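Local coordinates for FrnE protein (Deinococcus radiodurans, PDB 5CNW) that probably acts as a thiol-disulfide oxidoreductase of the DsbA-like thioredoxin family, working through a CxxC pair at a helix start, at residues S18-P23 / R134-E139. Residues are numbered along the deposited sequence; the frame is centred on the assembly and turned at random.
Sequences SDIACP and RAYMSE
Ala-21 lies over one face of the Tyr-136 ring, its CA 3.8 Å from the ring centroid in a CH-pi contact only 19° off the normal. The ring reaches the loop because its CG stands anti to the backbone N (chi1 -172°), carrying it outward from the last turn of helix 125-137. Ile-20 packs against the root of the same side chain, CG2 touching Tyr-136 CB at 3.7 Å, while the end of its side chain leads away, and Ile-20 also touches helix 110-121. Met-137 fills the next place along the loop. Bent at both chi2 and chi3, it brings its CE methyl against the loop carbonyls, 3.3 Å from Ile-20 O and 3.7 Å from Cys-22 O, and lays SD against the Pro-23 ring.

The solvent side is at the phenol end: Ala-21, partly exposed, sets CB 3.5 Å from Tyr-136 OH, and a water bonded to that OH at 2.6 Å donates a longer bond to Ala-21 O, 3.2 Å away. A leucine in place of Tyr-136 would probably leave this water without its phenolic partner and strip Ala-21 of the flat surface beneath its CA.

Cys-22, the N-cap of helix 23-38, points its CB away from the 134-139 segment and is disulfide-bonded to Cys-25. The arrangement is consistent with a thioredoxin-type CxxC site of a DsbA-like protein, where the inserted helical region packs against the loop leading into the probable redox disulfide.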
loop_
_atom_site.group_PDB
_atom_site.type_symbol
_atom_site.label_atom_id
_atom_site.label_comp_id
_atom_site.label_asym_id
_atom_site.label_seq_id
_atom_site.Cartn_x
_atom_site.Cartn_y
_atom_site.Cartn_z
ATOM N N SER A 18 -3.439 -1.610 -1.028
ATOM C CA SER A 18 -2.281 -2.489 -1.096
ATOM C C SER A 18 -2.423 -3.650 -0.111
ATOM O O SER A 18 -3.090 -3.513 0.911
ATOM C CB SER A 18 -1.017 -1.685 -0.786
ATOM O OG SER A 18 0.145 -2.477 -0.870
ATOM N N ASP A 19 -1.795 -4.783 -0.426
ATOM C CA ASP A 19 -1.660 -5.888 0.534
ATOM C C ASP A 19 -0.196 -6.060 0.908
ATOM O O ASP A 19 0.702 -5.748 0.114
ATOM C CB ASP A 19 -2.196 -7.198 -0.051
ATOM C CG ASP A 19 -2.510 -8.252 1.019
ATOM O OD1 ASP A 19 -2.298 -8.003 2.229
ATOM O OD2 ASP A 19 -2.983 -9.344 0.639
ATOM N N ILE A 20 0.038 -6.543 2.124
ATOM C CA ILE A 20 1.381 -6.904 2.563
ATOM C C ILE A 20 1.928 -8.094 1.764
ATOM O O ILE A 20 3.120 -8.154 1.450
ATOM C CB ILE A 20 1.386 -7.227 4.065
ATOM C CG1 ILE A 20 1.139 -5.957 4.882
ATOM C CG2 ILE A 20 2.711 -7.869 4.482
ATOM C CD1 ILE A 20 -0.157 -5.947 5.631
ATOM N N ALA A 21 1.038 -9.018 1.402
ATOM C CA ALA A 21 1.418 -10.231 0.665
ATOM C C ALA A 21 1.535 -10.017 -0.840
ATOM O O ALA A 21 1.265 -10.913 -1.625
ATOM C CB ALA A 21 0.406 -11.347 0.942
ATOM N N CYS A 22 1.952 -8.832 -1.246
ATOM C CA CYS A 22 1.833 -8.426 -2.637
ATOM C C CYS A 22 3.167 -7.860 -3.137
ATOM O O CYS A 22 3.485 -6.708 -2.862
ATOM C CB CYS A 22 0.709 -7.393 -2.751
ATOM S SG CYS A 22 0.561 -6.537 -4.285
ATOM N N PRO A 23 3.972 -8.683 -3.833
ATOM C CA PRO A 23 5.281 -8.203 -4.302
ATOM C C PRO A 23 5.179 -6.998 -5.240
ATOM O O PRO A 23 6.054 -6.128 -5.215
ATOM C CB PRO A 23 5.880 -9.417 -5.030
ATOM C CG PRO A 23 4.807 -10.494 -5.013
ATOM C CD PRO A 23 3.858 -10.151 -3.914
ATOM N N ARG A 134 8.726 -5.349 4.137
ATOM C CA ARG A 134 10.079 -5.876 4.245
ATOM C C ARG A 134 10.069 -7.210 4.989
ATOM O O ARG A 134 10.723 -8.176 4.578
ATOM C CB ARG A 134 10.998 -4.889 4.968
ATOM C CG ARG A 134 12.357 -5.485 5.308
ATOM C CD ARG A 134 13.225 -4.524 6.073
ATOM N NE ARG A 134 13.650 -3.445 5.207
ATOM C CZ ARG A 134 14.669 -3.532 4.358
ATOM N NH1 ARG A 134 15.377 -4.656 4.271
ATOM N NH2 ARG A 134 14.979 -2.486 3.599
ATOM N N ALA A 135 9.324 -7.245 6.088
ATOM C CA ALA A 135 9.245 -8.440 6.908
ATOM C C ALA A 135 8.711 -9.629 6.102
ATOM O O ALA A 135 9.193 -10.755 6.214
ATOM C CB ALA A 135 8.355 -8.172 8.138
ATOM N N TYR A 136 7.704 -9.366 5.289
ATOM C CA TYR A 136 7.083 -10.395 4.482
ATOM C C TYR A 136 7.953 -10.824 3.301
ATOM O O TYR A 136 8.211 -12.006 3.110
ATOM C CB TYR A 136 5.721 -9.905 3.969
ATOM C CG TYR A 136 4.905 -10.978 3.279
ATOM C CD1 TYR A 136 5.144 -11.322 1.942
ATOM C CD2 TYR A 136 3.889 -11.638 3.954
ATOM C CE1 TYR A 136 4.409 -12.310 1.305
ATOM C CE2 TYR A 136 3.136 -12.631 3.323
ATOM C CZ TYR A 136 3.405 -12.956 1.998
ATOM O OH TYR A 136 2.662 -13.929 1.383
ATOM N N MET A 137 8.401 -9.852 2.509
ATOM C CA MET A 137 9.012 -10.142 1.213
ATOM C C MET A 137 10.488 -10.495 1.289
ATOM O O MET A 137 11.003 -11.204 0.426
ATOM C CB MET A 137 8.839 -8.938 0.278
ATOM C CG MET A 137 8.331 -9.313 -1.097
ATOM S SD MET A 137 6.639 -9.925 -1.085
ATOM C CE MET A 137 5.737 -8.503 -0.511
ATOM N N SER A 138 11.167 -9.976 2.310
ATOM C CA SER A 138 12.618 -10.055 2.400
ATOM C C SER A 138 13.110 -10.879 3.589
ATOM O O SER A 138 14.153 -11.508 3.503
ATOM C CB SER A 138 13.214 -8.656 2.498
ATOM O OG SER A 138 12.874 -7.893 1.356
ATOM N N GLU A 139 12.374 -10.861 4.697
ATOM C CA GLU A 139 12.936 -11.375 5.955
ATOM C C GLU A 139 12.308 -12.684 6.420
ATOM O O GLU A 139 12.646 -13.183 7.487
ATOM C CB GLU A 139 12.801 -10.328 7.070
ATOM C CG GLU A 139 13.625 -9.069 6.847
ATOM C CD GLU A 139 13.292 -7.959 7.836
ATOM O OE1 GLU A 139 12.220 -8.007 8.479
ATOM O OE2 GLU A 139 14.098 -7.020 7.963
HETATM O O HOH W 1 2.494 -13.865 -1.204
#